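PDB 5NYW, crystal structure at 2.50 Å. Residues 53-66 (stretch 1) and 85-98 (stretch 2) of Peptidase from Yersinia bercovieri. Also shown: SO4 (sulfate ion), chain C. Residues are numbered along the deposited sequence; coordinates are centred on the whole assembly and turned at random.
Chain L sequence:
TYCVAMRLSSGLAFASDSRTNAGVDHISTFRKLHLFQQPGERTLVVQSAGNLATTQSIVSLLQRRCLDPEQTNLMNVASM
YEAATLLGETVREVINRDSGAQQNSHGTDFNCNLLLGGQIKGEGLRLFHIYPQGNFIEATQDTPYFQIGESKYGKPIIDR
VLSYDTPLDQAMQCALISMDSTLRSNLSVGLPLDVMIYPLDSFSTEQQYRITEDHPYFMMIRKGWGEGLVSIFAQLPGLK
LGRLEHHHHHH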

# COMPACT_ATOMS: atom_id res chain seq x y z
N ALA L 53 1.69 18.00 -29.55
CA ALA L 53 0.65 16.95 -29.42
C ALA L 53 -0.28 17.24 -28.23
O ALA L 53 -1.50 17.05 -28.31
CB ALA L 53 1.30 15.56 -29.27
N THR L 54 0.31 17.71 -27.12
CA THR L 54 -0.45 18.04 -25.93
C THR L 54 -1.38 19.25 -26.11
O THR L 54 -2.58 19.13 -25.89
CB THR L 54 0.47 18.34 -24.75
OG1 THR L 54 1.33 17.22 -24.53
CG2 THR L 54 -0.35 18.61 -23.49
N THR L 55 -0.85 20.39 -26.54
CA THR L 55 -1.69 21.58 -26.65
C THR L 55 -2.77 21.44 -27.74
O THR L 55 -3.90 21.90 -27.55
CB THR L 55 -0.87 22.86 -26.90
OG1 THR L 55 -0.22 22.83 -28.18
CG2 THR L 55 0.15 23.06 -25.79
N GLN L 56 -2.44 20.80 -28.86
CA GLN L 56 -3.46 20.63 -29.90
C GLN L 56 -4.63 19.79 -29.39
O GLN L 56 -5.78 20.10 -29.69
CB GLN L 56 -2.90 19.96 -31.17
CG GLN L 56 -2.40 20.86 -32.28
CD GLN L 56 -2.12 20.06 -33.55
OE1 GLN L 56 -2.06 18.84 -33.50
NE2 GLN L 56 -1.99 20.74 -34.68
N SER L 57 -4.35 18.74 -28.61
CA SER L 57 -5.43 17.93 -28.05
C SER L 57 -6.25 18.75 -27.08
O SER L 57 -7.47 18.69 -27.10
CB SER L 57 -4.92 16.66 -27.34
OG SER L 57 -4.83 15.54 -28.23
N ILE L 58 -5.56 19.54 -26.26
CA ILE L 58 -6.24 20.39 -25.30
C ILE L 58 -7.19 21.33 -26.03
O ILE L 58 -8.39 21.36 -25.74
CB ILE L 58 -5.20 21.21 -24.46
CG1 ILE L 58 -4.42 20.26 -23.56
CG2 ILE L 58 -5.89 22.26 -23.61
CD1 ILE L 58 -3.23 20.87 -22.93
N VAL L 59 -6.67 22.05 -27.02
CA VAL L 59 -7.50 22.95 -27.80
C VAL L 59 -8.61 22.19 -28.55
O VAL L 59 -9.77 22.60 -28.52
CB VAL L 59 -6.65 23.74 -28.81
CG1 VAL L 59 -7.54 24.45 -29.82
CG2 VAL L 59 -5.76 24.73 -28.08
N SER L 60 -8.28 21.05 -29.15
CA SER L 60 -9.29 20.29 -29.88
C SER L 60 -10.41 19.82 -28.94
O SER L 60 -11.58 19.92 -29.29
CB SER L 60 -8.66 19.11 -30.60
OG SER L 60 -7.98 19.51 -31.78
N LEU L 61 -10.05 19.33 -27.75
CA LEU L 61 -11.04 18.87 -26.77
C LEU L 61 -11.92 20.03 -26.27
O LEU L 61 -13.11 19.85 -26.05
CB LEU L 61 -10.38 18.16 -25.58
CG LEU L 61 -9.88 16.71 -25.73
CD1 LEU L 61 -9.23 16.23 -24.45
CD2 LEU L 61 -10.98 15.74 -26.16
N LEU L 62 -11.33 21.20 -26.05
CA LEU L 62 -12.10 22.38 -25.61
C LEU L 62 -13.08 22.85 -26.67
O LEU L 62 -14.21 23.24 -26.34
CB LEU L 62 -11.17 23.53 -25.26
CG LEU L 62 -10.35 23.37 -23.98
CD1 LEU L 62 -9.27 24.42 -23.91
CD2 LEU L 62 -11.27 23.50 -22.80
N GLN L 63 -12.65 22.82 -27.93
CA GLN L 63 -13.44 23.25 -29.08
C GLN L 63 -14.62 22.31 -29.30
O GLN L 63 -15.73 22.75 -29.59
CB GLN L 63 -12.58 23.27 -30.34
CG GLN L 63 -11.57 24.40 -30.38
CD GLN L 63 -10.58 24.23 -31.51
OE1 GLN L 63 -10.36 23.11 -31.99
NE2 GLN L 63 -9.95 25.32 -31.92
N ARG L 64 -14.36 21.01 -29.17
CA ARG L 64 -15.40 20.00 -29.36
C ARG L 64 -16.47 20.07 -28.27
O ARG L 64 -17.66 19.96 -28.55
CB ARG L 64 -14.76 18.60 -29.39
CG ARG L 64 -15.00 17.80 -30.67
CD ARG L 64 -16.46 17.40 -30.81
NE ARG L 64 -17.12 17.26 -29.51
CZ ARG L 64 -18.43 17.07 -29.33
NH1 ARG L 64 -18.92 16.97 -28.09
NH2 ARG L 64 -19.24 16.98 -30.37
N ARG L 65 -16.04 20.28 -27.04
CA ARG L 65 -16.95 20.32 -25.91
C ARG L 65 -17.80 21.60 -25.85
O ARG L 65 -18.81 21.63 -25.16
CB ARG L 65 -16.16 20.12 -24.62
CG ARG L 65 -15.69 18.68 -24.47
CD ARG L 65 -14.62 18.52 -23.40
NE ARG L 65 -14.13 17.15 -23.36
CZ ARG L 65 -13.08 16.75 -22.65
NH1 ARG L 65 -12.40 17.61 -21.91
NH2 ARG L 65 -12.71 15.49 -22.70
N CYS L 66 -17.37 22.64 -26.55
CA CYS L 66 -18.16 23.86 -26.66
C CYS L 66 -19.45 23.66 -27.46
O CYS L 66 -20.37 24.49 -27.39
CB CYS L 66 -17.32 24.97 -27.30
SG CYS L 66 -16.27 25.86 -26.14
N THR L 85 -9.87 26.87 -14.31
CA THR L 85 -9.93 25.53 -13.70
C THR L 85 -10.23 24.51 -14.81
O THR L 85 -9.74 23.38 -14.77
CB THR L 85 -10.99 25.40 -12.56
OG1 THR L 85 -12.32 25.55 -13.07
CG2 THR L 85 -10.72 26.40 -11.47
N LEU L 86 -11.07 24.90 -15.77
CA LEU L 86 -11.44 24.02 -16.87
C LEU L 86 -10.23 23.66 -17.74
O LEU L 86 -10.05 22.50 -18.12
CB LEU L 86 -12.52 24.69 -17.72
CG LEU L 86 -13.02 23.83 -18.89
CD1 LEU L 86 -13.68 22.57 -18.35
CD2 LEU L 86 -13.98 24.59 -19.80
N LEU L 87 -9.40 24.64 -18.05
CA LEU L 87 -8.18 24.38 -18.80
C LEU L 87 -7.25 23.44 -18.02
O LEU L 87 -6.64 22.53 -18.57
CB LEU L 87 -7.46 25.69 -19.13
CG LEU L 87 -7.64 26.09 -20.59
CD1 LEU L 87 -9.10 26.44 -20.84
CD2 LEU L 87 -6.77 27.27 -20.88
N GLY L 88 -7.12 23.70 -16.72
CA GLY L 88 -6.28 22.88 -15.87
C GLY L 88 -6.71 21.43 -15.89
O GLY L 88 -5.85 20.54 -15.94
N GLU L 89 -8.02 21.20 -15.85
CA GLU L 89 -8.58 19.85 -15.91
C GLU L 89 -8.29 19.21 -17.26
O GLU L 89 -7.97 18.02 -17.34
CB GLU L 89 -10.10 19.87 -15.64
CG GLU L 89 -10.45 20.25 -14.21
CD GLU L 89 -11.92 20.52 -14.00
OE1 GLU L 89 -12.69 20.40 -14.98
OE2 GLU L 89 -12.31 20.88 -12.86
N THR L 90 -8.41 20.00 -18.33
CA THR L 90 -8.19 19.49 -19.68
C THR L 90 -6.68 19.21 -19.89
O THR L 90 -6.31 18.31 -20.63
CB THR L 90 -8.70 20.46 -20.76
OG1 THR L 90 -9.98 20.97 -20.38
CG2 THR L 90 -8.81 19.75 -22.10
N VAL L 91 -5.82 20.04 -19.28
CA VAL L 91 -4.38 19.79 -19.29
C VAL L 91 -4.00 18.45 -18.63
O VAL L 91 -3.29 17.64 -19.24
CB VAL L 91 -3.60 20.91 -18.60
CG1 VAL L 91 -2.19 20.47 -18.33
CG2 VAL L 91 -3.61 22.17 -19.47
N ARG L 92 -4.48 18.21 -17.40
CA ARG L 92 -4.20 16.96 -16.68
C ARG L 92 -4.76 15.73 -17.41
O ARG L 92 -4.11 14.69 -17.47
CB ARG L 92 -4.76 17.00 -15.25
CG ARG L 92 -3.96 17.86 -14.28
CD ARG L 92 -4.44 17.78 -12.80
NE ARG L 92 -5.77 18.37 -12.56
CZ ARG L 92 -5.97 19.63 -12.16
NH1 ARG L 92 -4.93 20.47 -12.00
NH2 ARG L 92 -7.20 20.08 -11.94
N GLU L 93 -5.97 15.87 -17.97
CA GLU L 93 -6.62 14.79 -18.72
C GLU L 93 -5.79 14.31 -19.90
O GLU L 93 -5.64 13.10 -20.13
CB GLU L 93 -7.98 15.26 -19.23
CG GLU L 93 -8.65 14.29 -20.17
CD GLU L 93 -9.89 14.88 -20.83
OE1 GLU L 93 -10.51 14.19 -21.66
OE2 GLU L 93 -10.23 16.05 -20.55
N VAL L 94 -5.31 15.26 -20.69
CA VAL L 94 -4.52 14.95 -21.87
C VAL L 94 -3.14 14.39 -21.53
O VAL L 94 -2.71 13.40 -22.12
CB VAL L 94 -4.38 16.19 -22.75
CG1 VAL L 94 -3.36 15.97 -23.85
CG2 VAL L 94 -5.75 16.56 -23.31
N ILE L 95 -2.45 14.98 -20.55
CA ILE L 95 -1.13 14.49 -20.17
C ILE L 95 -1.16 13.07 -19.59
O ILE L 95 -0.37 12.20 -19.99
CB ILE L 95 -0.45 15.42 -19.15
CG1 ILE L 95 -0.05 16.71 -19.85
CG2 ILE L 95 0.79 14.78 -18.56
CD1 ILE L 95 0.62 17.71 -18.94
N ASN L 96 -2.11 12.81 -18.70
CA ASN L 96 -2.24 11.50 -18.10
C ASN L 96 -2.64 10.45 -19.13
O ASN L 96 -2.23 9.29 -19.02
CB ASN L 96 -3.22 11.53 -16.93
CG ASN L 96 -2.66 12.26 -15.72
OD1 ASN L 96 -1.47 12.62 -15.69
ND2 ASN L 96 -3.49 12.46 -14.71
N ARG L 97 -3.44 10.85 -20.10
CA ARG L 97 -3.83 9.94 -21.18
C ARG L 97 -2.62 9.59 -22.05
O ARG L 97 -2.34 8.42 -22.28
CB ARG L 97 -4.94 10.56 -22.05
CG ARG L 97 -5.36 9.69 -23.23
CD ARG L 97 -6.12 10.50 -24.28
NE ARG L 97 -5.22 11.42 -24.98
CZ ARG L 97 -5.59 12.37 -25.84
NH1 ARG L 97 -6.87 12.55 -26.13
NH2 ARG L 97 -4.67 13.15 -26.41
N ASP L 98 -1.89 10.61 -22.52
CA ASP L 98 -0.75 10.38 -23.43
C ASP L 98 0.47 9.70 -22.79
O ASP L 98 1.22 8.99 -23.47
CB ASP L 98 -0.28 11.70 -24.06
CG ASP L 98 -1.22 12.20 -25.16
OD1 ASP L 98 -2.16 11.45 -25.53
OD2 ASP L 98 -0.96 13.31 -25.69
S SO4 C . -16.58 14.40 -24.59
O1 SO4 C . -16.38 14.46 -23.14
O2 SO4 C . -17.47 15.50 -25.00
O3 SO4 C . -15.30 14.54 -25.29
O4 SO4 C . -17.19 13.11 -24.91
O HOH W 1 1.33 14.38 -26.08
O HOH W 2 -12.45 20.18 -21.22

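Both stretches are helical, and the i to i+4 backbone hydrogen bonds that run through each occupy the backbone polar groups, so the hydrogen bonds across the contact come from side chains and water. The helix axes approach to 9.4 Å, with 127° between their N-to-C directions, so the helices run in broadly opposing senses but cross obliquely. The nearest CA atoms belong to Ile58 and Thr90, 6.0 Å apart, and the packing, which buries 623 Å² in all, is built around this point.

Ile58 gives up the most surface, 71 Å². Its CA-to-CB bond points sideways, but with chi1 m and chi2 t the end of the side chain comes nearer: Ile58 CD1 lies 3.7 Å from Val91 CG2, and Ile58 CG1 is 3.9 Å from Val94 CG2. Leu62, one turn later, covers 67 Å². Its CD1 meets Leu87 CD1 at 3.7 Å, an apolar contact, while its CD2 approaches Thr90 OG1, also at 3.7 Å.

Thr90, covering 61 Å², points toward the first helix and fits as a knob among Ile58, Leu61, Leu62 and Arg65. Its hydroxyl does not go unpaired in this largely apolar setting: Thr90 OG1 donates to Leu86 O at 2.7 Å within its own helix and accepts from a water at 2.7 Å. That water in turn accepts from Arg65 NH1 at 2.7 Å, linking the helices. One turn on, Val94 repeats the knob arrangement among Thr54, Ser57, Ile58 and Leu61, with Leu61 CD1 3.7 Å from Val94 CG2.

Polar pairs also join the helices. Arg65 and Glu93 form a salt bridge, with Arg65 NH2 to Glu93 OE1 at 2.8 Å and Arg65 NH1 to Glu93 OE2 at 3.0 Å; N-H...acceptor angles of 160° for both show well-directed hydrogen bonds. Arg97 NH2 donates to Ser57 OG at 3.0 Å and 159°, while within its own helix Arg97 NE forms a salt bridge with Asp98 OD1 at 3.1 Å.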